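BRO1 protein (Saccharomyces cerevisiae, PDB 1ZB1) helps sort cargo into the intralumenal vesicles of multivesicular bodies and recruits the deubiquitinase DOA4 to endosomes. Local coordinates at residues 90-101 and 111-121. Residues are numbered along the deposited sequence; the frame is centred on the assembly and turned at random.
Sequences GSRLKMDFTWYD and LKYTQHTLAFE
Trp99 NE1 gives its indole proton to Glu121 OE1, 2.7 Å away and almost exactly in the plane of the indole; tryptophan suits the spot as a broad apolar ring with a single N-H to place. The carboxylate stands steeply to that plane and is held from both ends, since Glu121 OE2 forms a salt bridge with Arg56 and accepts from Tyr75. With CG anti to the backbone N (chi1 -179°) and a bend at chi2, the chain of Glu121 passes across the Phe97 ring; its CB sits 3.7 Å from the ring centroid, over one face, while Met95 CB lies on the opposite face. A glutamate suits this buried place because its methylenes pack on a ring while both of its oxygens have polar partners. Beside it, the indole directs an edge at the face of Phe120, a T-shaped pair with planes at 88°.

Phe97 and Trp99 project from one face of an antiparallel beta hairpin, strands 97-100 and 112-115, onto the first turn of helix 118-139 in the largely helical, elongated Bro1 domain. Trp99 N to Tyr113 O and Tyr113 N to Trp99 O are both 3.0 Å, and Asp101 N continues the ladder to Leu111 O. On the other face, Lys112 CB rides over the Tyr100 ring, and the extended lysine carries NZ to a salt bridge with Glu19. There too Thr98 OG1 donates to Asp96 O and lies 2.8 Å from Thr114 OG1.

Past strand 112-115, His116 ties back to segment 90-101: its ring N-H, at ND1, donates to Met95 O at 2.8 Å, in the imidazole plane but well above the carbonyl plane, and Lys94 CA covers one ring face. One water donates to Gly90 O and His116 O and accepts from Met95 N. A second joins Asp101 OD2 to Tyr113 OH, while Asp101 OD1 is taken by Ser171.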
ATOM      1  N   GLY A  90     -19.378  -6.107 -22.861  1.00 37.38           N
ATOM      2  CA  GLY A  90     -17.970  -6.230 -23.196  1.00 35.46           C
ATOM      3  C   GLY A  90     -17.521  -7.674 -23.344  1.00 33.63           C
ATOM      4  O   GLY A  90     -16.553  -7.962 -24.047  1.00 32.49           O
ATOM      5  N   SER A  91     -18.239  -8.583 -22.691  1.00 32.64           N
ATOM      6  CA  SER A  91     -17.928 -10.010 -22.732  1.00 33.54           C
ATOM      7  C   SER A  91     -18.188 -10.645 -24.094  1.00 32.00           C
ATOM      8  O   SER A  91     -17.673 -11.726 -24.385  1.00 30.91           O
ATOM      9  CB  SER A  91     -18.747 -10.755 -21.675  1.00 33.55           C
ATOM     10  OG  SER A  91     -18.555 -10.186 -20.392  1.00 38.92           O
ATOM     11  N   ARG A  92     -18.991  -9.984 -24.926  1.00 32.86           N
ATOM     12  CA  ARG A  92     -19.303 -10.516 -26.251  1.00 33.52           C
ATOM     13  C   ARG A  92     -18.071 -10.582 -27.149  1.00 32.19           C
ATOM     14  O   ARG A  92     -18.063 -11.304 -28.147  1.00 30.66           O
ATOM     15  CB  ARG A  92     -20.395  -9.676 -26.922  1.00 36.94           C
ATOM     16  CG  ARG A  92     -21.723  -9.727 -26.189  1.00 42.34           C
ATOM     17  CD  ARG A  92     -22.847  -9.058 -26.968  1.00 45.72           C
ATOM     18  NE  ARG A  92     -24.111  -9.159 -26.244  1.00 50.42           N
ATOM     19  CZ  ARG A  92     -25.270  -8.669 -26.673  1.00 52.24           C
ATOM     20  NH1 ARG A  92     -25.337  -8.031 -27.837  1.00 52.96           N
ATOM     21  NH2 ARG A  92     -26.364  -8.819 -25.937  1.00 52.51           N
ATOM     22  N   LEU A  93     -17.030  -9.832 -26.794  1.00 29.59           N
ATOM     23  CA  LEU A  93     -15.802  -9.841 -27.583  1.00 29.01           C
ATOM     24  C   LEU A  93     -15.097 -11.177 -27.396  1.00 27.11           C
ATOM     25  O   LEU A  93     -14.274 -11.577 -28.214  1.00 26.90           O
ATOM     26  CB  LEU A  93     -14.869  -8.701 -27.146  1.00 29.62           C
ATOM     27  CG  LEU A  93     -15.388  -7.274 -27.327  1.00 31.44           C
ATOM     28  CD1 LEU A  93     -14.322  -6.278 -26.857  1.00 28.79           C
ATOM     29  CD2 LEU A  93     -15.741  -7.034 -28.792  1.00 30.74           C
ATOM     30  N   LYS A  94     -15.426 -11.866 -26.310  1.00 24.63           N
ATOM     31  CA  LYS A  94     -14.820 -13.161 -26.013  1.00 24.60           C
ATOM     32  C   LYS A  94     -13.295 -13.111 -25.987  1.00 22.99           C
ATOM     33  O   LYS A  94     -12.630 -14.018 -26.485  1.00 19.93           O
ATOM     34  CB  LYS A  94     -15.271 -14.210 -27.035  1.00 28.57           C
ATOM     35  CG  LYS A  94     -16.779 -14.414 -27.107  1.00 32.53           C
ATOM     36  CD  LYS A  94     -17.344 -14.914 -25.785  1.00 37.65           C
ATOM     37  CE  LYS A  94     -18.861 -15.057 -25.855  1.00 36.75           C
ATOM     38  NZ  LYS A  94     -19.279 -15.998 -26.931  1.00 41.70           N
ATOM     39  N   MET A  95     -12.740 -12.040 -25.427  1.00 20.89           N
ATOM     40  CA  MET A  95     -11.292 -11.922 -25.321  1.00 21.27           C
ATOM     41  C   MET A  95     -10.879 -12.880 -24.210  1.00 21.32           C
ATOM     42  O   MET A  95     -11.502 -12.899 -23.146  1.00 20.01           O
ATOM     43  CB  MET A  95     -10.893 -10.494 -24.947  1.00 20.91           C
ATOM     44  CG  MET A  95     -11.307  -9.443 -25.969  1.00 22.66           C
ATOM     45  SD  MET A  95     -10.681  -9.819 -27.606  1.00 24.35           S
ATOM     46  CE  MET A  95      -8.907  -9.785 -27.314  1.00 33.89           C
ATOM     47  N   ASP A  96      -9.844 -13.677 -24.448  1.00 19.40           N
ATOM     48  CA  ASP A  96      -9.403 -14.626 -23.436  1.00 19.99           C
ATOM     49  C   ASP A  96      -8.448 -14.021 -22.404  1.00 19.20           C
ATOM     50  O   ASP A  96      -7.293 -14.422 -22.316  1.00 18.41           O
ATOM     51  CB  ASP A  96      -8.739 -15.845 -24.087  1.00 22.68           C
ATOM     52  CG  ASP A  96      -9.730 -16.732 -24.834  1.00 26.84           C
ATOM     53  OD1 ASP A  96     -10.902 -16.833 -24.406  1.00 26.08           O
ATOM     54  OD2 ASP A  96      -9.322 -17.345 -25.840  1.00 27.11           O
ATOM     55  N   PHE A  97      -8.946 -13.067 -21.626  1.00 16.83           N
ATOM     56  CA  PHE A  97      -8.161 -12.416 -20.575  1.00 16.59           C
ATOM     57  C   PHE A  97      -7.730 -13.500 -19.577  1.00 17.03           C
ATOM     58  O   PHE A  97      -8.573 -14.099 -18.889  1.00 16.98           O
ATOM     59  CB  PHE A  97      -9.024 -11.367 -19.864  1.00 16.18           C
ATOM     60  CG  PHE A  97      -9.539 -10.269 -20.772  1.00 16.61           C
ATOM     61  CD1 PHE A  97     -10.888  -9.922 -20.767  1.00 16.74           C
ATOM     62  CD2 PHE A  97      -8.664  -9.538 -21.575  1.00 17.97           C
ATOM     63  CE1 PHE A  97     -11.363  -8.859 -21.545  1.00 18.05           C
ATOM     64  CE2 PHE A  97      -9.123  -8.472 -22.357  1.00 14.45           C
ATOM     65  CZ  PHE A  97     -10.470  -8.129 -22.344  1.00 16.09           C
ATOM     66  N   THR A  98      -6.424 -13.740 -19.490  1.00 16.48           N
ATOM     67  CA  THR A  98      -5.890 -14.784 -18.618  1.00 15.98           C
ATOM     68  C   THR A  98      -4.869 -14.276 -17.600  1.00 16.69           C
ATOM     69  O   THR A  98      -3.780 -13.815 -17.969  1.00 16.50           O
ATOM     70  CB  THR A  98      -5.254 -15.906 -19.487  1.00 13.58           C
ATOM     71  OG1 THR A  98      -6.242 -16.410 -20.400  1.00 16.59           O
ATOM     72  CG2 THR A  98      -4.729 -17.051 -18.619  1.00 14.04           C
ATOM     73  N   TRP A  99      -5.222 -14.368 -16.318  1.00 15.76           N
ATOM     74  CA  TRP A  99      -4.340 -13.903 -15.240  1.00 15.35           C
ATOM     75  C   TRP A  99      -3.987 -14.941 -14.179  1.00 17.34           C
ATOM     76  O   TRP A  99      -4.829 -15.744 -13.768  1.00 15.15           O
ATOM     77  CB  TRP A  99      -4.951 -12.687 -14.531  1.00 16.29           C
ATOM     78  CG  TRP A  99      -5.056 -11.472 -15.404  1.00 17.72           C
ATOM     79  CD1 TRP A  99      -6.029 -11.200 -16.319  1.00 18.91           C
ATOM     80  CD2 TRP A  99      -4.125 -10.387 -15.472  1.00 14.61           C
ATOM     81  NE1 TRP A  99      -5.762 -10.006 -16.956  1.00 19.32           N
ATOM     82  CE2 TRP A  99      -4.598  -9.488 -16.454  1.00 16.40           C
ATOM     83  CE3 TRP A  99      -2.932 -10.085 -14.796  1.00 16.54           C
ATOM     84  CZ2 TRP A  99      -3.923  -8.306 -16.779  1.00 16.13           C
ATOM     85  CZ3 TRP A  99      -2.258  -8.900 -15.122  1.00 17.72           C
ATOM     86  CH2 TRP A  99      -2.759  -8.030 -16.105  1.00 12.79           C
ATOM     87  N   TYR A 100      -2.736 -14.892 -13.725  1.00 16.81           N
ATOM     88  CA  TYR A 100      -2.232 -15.789 -12.690  1.00 17.49           C
ATOM     89  C   TYR A 100      -2.285 -15.111 -11.321  1.00 18.13           C
ATOM     90  O   TYR A 100      -2.161 -13.889 -11.215  1.00 16.63           O
ATOM     91  CB  TYR A 100      -0.766 -16.167 -12.961  1.00 18.41           C
ATOM     92  CG  TYR A 100      -0.523 -17.071 -14.151  1.00 20.30           C
ATOM     93  CD1 TYR A 100      -0.520 -16.570 -15.455  1.00 20.87           C
ATOM     94  CD2 TYR A 100      -0.262 -18.432 -13.965  1.00 21.87           C
ATOM     95  CE1 TYR A 100      -0.256 -17.406 -16.548  1.00 22.69           C
ATOM     96  CE2 TYR A 100      -0.001 -19.273 -15.047  1.00 23.33           C
ATOM     97  CZ  TYR A 100       0.004 -18.756 -16.329  1.00 24.18           C
ATOM     98  OH  TYR A 100       0.284 -19.589 -17.383  1.00 25.51           O
ATOM     99  N   ASP A 101      -2.458 -15.899 -10.268  1.00 16.72           N
ATOM    100  CA  ASP A 101      -2.467 -15.340  -8.922  1.00 17.05           C
ATOM    101  C   ASP A 101      -1.029 -14.913  -8.585  1.00 18.55           C
ATOM    102  O   ASP A 101      -0.072 -15.564  -9.016  1.00 18.35           O
ATOM    103  CB  ASP A 101      -2.914 -16.387  -7.896  1.00 17.22           C
ATOM    104  CG  ASP A 101      -4.413 -16.615  -7.891  1.00 19.26           C
ATOM    105  OD1 ASP A 101      -5.146 -15.865  -8.569  1.00 15.48           O
ATOM    106  OD2 ASP A 101      -4.853 -17.544  -7.188  1.00 21.39           O
ATOM    107  N   LEU A 111      -1.556 -20.834 -10.525  1.00 35.02           N
ATOM    108  CA  LEU A 111      -3.015 -20.835 -10.594  1.00 31.57           C
ATOM    109  C   LEU A 111      -3.503 -19.664 -11.449  1.00 26.66           C
ATOM    110  O   LEU A 111      -3.276 -18.499 -11.115  1.00 26.43           O
ATOM    111  CB  LEU A 111      -3.605 -20.737  -9.188  1.00 31.69           C
ATOM    112  CG  LEU A 111      -5.079 -21.134  -9.056  1.00 34.78           C
ATOM    113  CD1 LEU A 111      -5.261 -22.561  -9.571  1.00 36.20           C
ATOM    114  CD2 LEU A 111      -5.522 -21.038  -7.597  1.00 34.34           C
ATOM    115  N   LYS A 112      -4.175 -19.978 -12.552  1.00 22.42           N
ATOM    116  CA  LYS A 112      -4.673 -18.944 -13.450  1.00 20.91           C
ATOM    117  C   LYS A 112      -6.149 -19.106 -13.791  1.00 19.78           C
ATOM    118  O   LYS A 112      -6.716 -20.195 -13.661  1.00 16.85           O
ATOM    119  CB  LYS A 112      -3.865 -18.943 -14.748  1.00 23.97           C
ATOM    120  CG  LYS A 112      -3.945 -20.241 -15.524  1.00 25.29           C
ATOM    121  CD  LYS A 112      -3.362 -20.086 -16.919  1.00 30.30           C
ATOM    122  CE  LYS A 112      -3.419 -21.395 -17.687  1.00 34.12           C
ATOM    123  NZ  LYS A 112      -2.837 -21.245 -19.045  1.00 37.43           N
ATOM    124  N   TYR A 113      -6.754 -18.011 -14.243  1.00 17.09           N
ATOM    125  CA  TYR A 113      -8.156 -17.995 -14.631  1.00 16.91           C
ATOM    126  C   TYR A 113      -8.316 -17.222 -15.933  1.00 18.40           C
ATOM    127  O   TYR A 113      -7.545 -16.294 -16.224  1.00 15.64           O
ATOM    128  CB  TYR A 113      -9.002 -17.308 -13.557  1.00 16.53           C
ATOM    129  CG  TYR A 113      -8.872 -17.903 -12.177  1.00 18.98           C
ATOM    130  CD1 TYR A 113      -9.593 -19.048 -11.814  1.00 15.96           C
ATOM    131  CD2 TYR A 113      -8.023 -17.325 -11.229  1.00 15.92           C
ATOM    132  CE1 TYR A 113      -9.471 -19.604 -10.533  1.00 16.99           C
ATOM    133  CE2 TYR A 113      -7.892 -17.870  -9.944  1.00 20.41           C
ATOM    134  CZ  TYR A 113      -8.619 -19.007  -9.603  1.00 19.17           C
ATOM    135  OH  TYR A 113      -8.510 -19.523  -8.328  1.00 18.12           O
ATOM    136  N   THR A 114      -9.318 -17.613 -16.712  1.00 15.51           N
ATOM    137  CA  THR A 114      -9.633 -16.943 -17.971  1.00 16.54           C
ATOM    138  C   THR A 114     -11.094 -16.520 -17.837  1.00 17.92           C
ATOM    139  O   THR A 114     -11.952 -17.338 -17.493  1.00 15.86           O
ATOM    140  CB  THR A 114      -9.467 -17.895 -19.181  1.00 16.76           C
ATOM    141  OG1 THR A 114      -8.088 -18.266 -19.316  1.00 16.44           O
ATOM    142  CG2 THR A 114      -9.934 -17.217 -20.465  1.00 18.72           C
ATOM    143  N   GLN A 115     -11.366 -15.240 -18.069  1.00 18.51           N
ATOM    144  CA  GLN A 115     -12.724 -14.708 -17.964  1.00 18.34           C
ATOM    145  C   GLN A 115     -12.856 -13.594 -19.005  1.00 20.41           C
ATOM    146  O   GLN A 115     -11.908 -12.829 -19.229  1.00 19.44           O
ATOM    147  CB  GLN A 115     -12.971 -14.191 -16.532  1.00 16.77           C
ATOM    148  CG  GLN A 115     -14.372 -13.630 -16.275  1.00 18.60           C
ATOM    149  CD  GLN A 115     -14.714 -13.521 -14.788  1.00 19.98           C
ATOM    150  OE1 GLN A 115     -15.244 -12.505 -14.327  1.00 22.64           O
ATOM    151  NE2 GLN A 115     -14.427 -14.572 -14.041  1.00 16.60           N
ATOM    152  N   HIS A 116     -14.023 -13.509 -19.641  1.00 18.51           N
ATOM    153  CA  HIS A 116     -14.266 -12.526 -20.697  1.00 18.50           C
ATOM    154  C   HIS A 116     -14.719 -11.126 -20.270  1.00 19.03           C
ATOM    155  O   HIS A 116     -14.709 -10.200 -21.081  1.00 18.32           O
ATOM    156  CB  HIS A 116     -15.312 -13.050 -21.690  1.00 19.64           C
ATOM    157  CG  HIS A 116     -14.943 -14.337 -22.363  1.00 19.58           C
ATOM    158  ND1 HIS A 116     -13.677 -14.597 -22.843  1.00 21.45           N
ATOM    159  CD2 HIS A 116     -15.700 -15.402 -22.712  1.00 19.14           C
ATOM    160  CE1 HIS A 116     -13.671 -15.765 -23.458  1.00 20.32           C
ATOM    161  NE2 HIS A 116     -14.886 -16.275 -23.394  1.00 19.55           N
ATOM    162  N   THR A 117     -15.133 -10.960 -19.023  1.00 19.40           N
ATOM    163  CA  THR A 117     -15.609  -9.654 -18.585  1.00 21.74           C
ATOM    164  C   THR A 117     -14.510  -8.601 -18.497  1.00 20.94           C
ATOM    165  O   THR A 117     -13.366  -8.900 -18.143  1.00 18.23           O
ATOM    166  CB  THR A 117     -16.301  -9.747 -17.217  1.00 25.47           C
ATOM    167  OG1 THR A 117     -15.317  -9.964 -16.200  1.00 27.71           O
ATOM    168  CG2 THR A 117     -17.305 -10.909 -17.207  1.00 30.23           C
ATOM    169  N   LEU A 118     -14.869  -7.363 -18.823  1.00 19.96           N
ATOM    170  CA  LEU A 118     -13.919  -6.263 -18.764  1.00 20.53           C
ATOM    171  C   LEU A 118     -13.518  -6.012 -17.310  1.00 20.33           C
ATOM    172  O   LEU A 118     -12.398  -5.583 -17.042  1.00 20.43           O
ATOM    173  CB  LEU A 118     -14.525  -4.997 -19.394  1.00 19.07           C
ATOM    174  CG  LEU A 118     -14.828  -5.113 -20.900  1.00 20.72           C
ATOM    175  CD1 LEU A 118     -15.397  -3.804 -21.439  1.00 19.79           C
ATOM    176  CD2 LEU A 118     -13.542  -5.474 -21.652  1.00 19.27           C
ATOM    177  N   ALA A 119     -14.422  -6.300 -16.372  1.00 19.09           N
ATOM    178  CA  ALA A 119     -14.127  -6.113 -14.949  1.00 18.85           C
ATOM    179  C   ALA A 119     -12.925  -6.950 -14.500  1.00 20.50           C
ATOM    180  O   ALA A 119     -12.147  -6.520 -13.641  1.00 20.71           O
ATOM    181  CB  ALA A 119     -15.354  -6.473 -14.095  1.00 20.98           C
ATOM    182  N   PHE A 120     -12.779  -8.148 -15.063  1.00 17.05           N
ATOM    183  CA  PHE A 120     -11.658  -9.018 -14.705  1.00 15.31           C
ATOM    184  C   PHE A 120     -10.348  -8.383 -15.198  1.00 16.01           C
ATOM    185  O   PHE A 120      -9.400  -8.224 -14.427  1.00 14.95           O
ATOM    186  CB  PHE A 120     -11.846 -10.409 -15.336  1.00 16.61           C
ATOM    187  CG  PHE A 120     -10.772 -11.410 -14.968  1.00 16.59           C
ATOM    188  CD1 PHE A 120     -10.465 -11.672 -13.634  1.00 15.96           C
ATOM    189  CD2 PHE A 120     -10.093 -12.119 -15.958  1.00 18.01           C
ATOM    190  CE1 PHE A 120      -9.500 -12.625 -13.284  1.00 16.38           C
ATOM    191  CE2 PHE A 120      -9.121 -13.080 -15.620  1.00 17.96           C
ATOM    192  CZ  PHE A 120      -8.829 -13.330 -14.279  1.00 16.65           C
ATOM    193  N   GLU A 121     -10.308  -8.005 -16.474  1.00 15.41           N
ATOM    194  CA  GLU A 121      -9.107  -7.386 -17.057  1.00 15.58           C
ATOM    195  C   GLU A 121      -8.771  -6.074 -16.323  1.00 16.12           C
ATOM    196  O   GLU A 121      -7.605  -5.799 -16.034  1.00 14.31           O
ATOM    197  CB  GLU A 121      -9.309  -7.139 -18.566  1.00 13.14           C
ATOM    198  CG  GLU A 121      -8.104  -6.502 -19.294  1.00 13.73           C
ATOM    199  CD  GLU A 121      -7.012  -7.497 -19.685  1.00 16.69           C
ATOM    200  OE1 GLU A 121      -6.845  -8.524 -19.002  1.00 17.72           O
ATOM    201  OE2 GLU A 121      -6.304  -7.239 -20.685  1.00 18.45           O
TER
HETATM  202  O   HOH W   1     -14.365  -9.866 -23.807  1.00 21.09           O
HETATM  203  O   HOH W   2      -7.334 -18.007  -6.496  1.00 17.09           O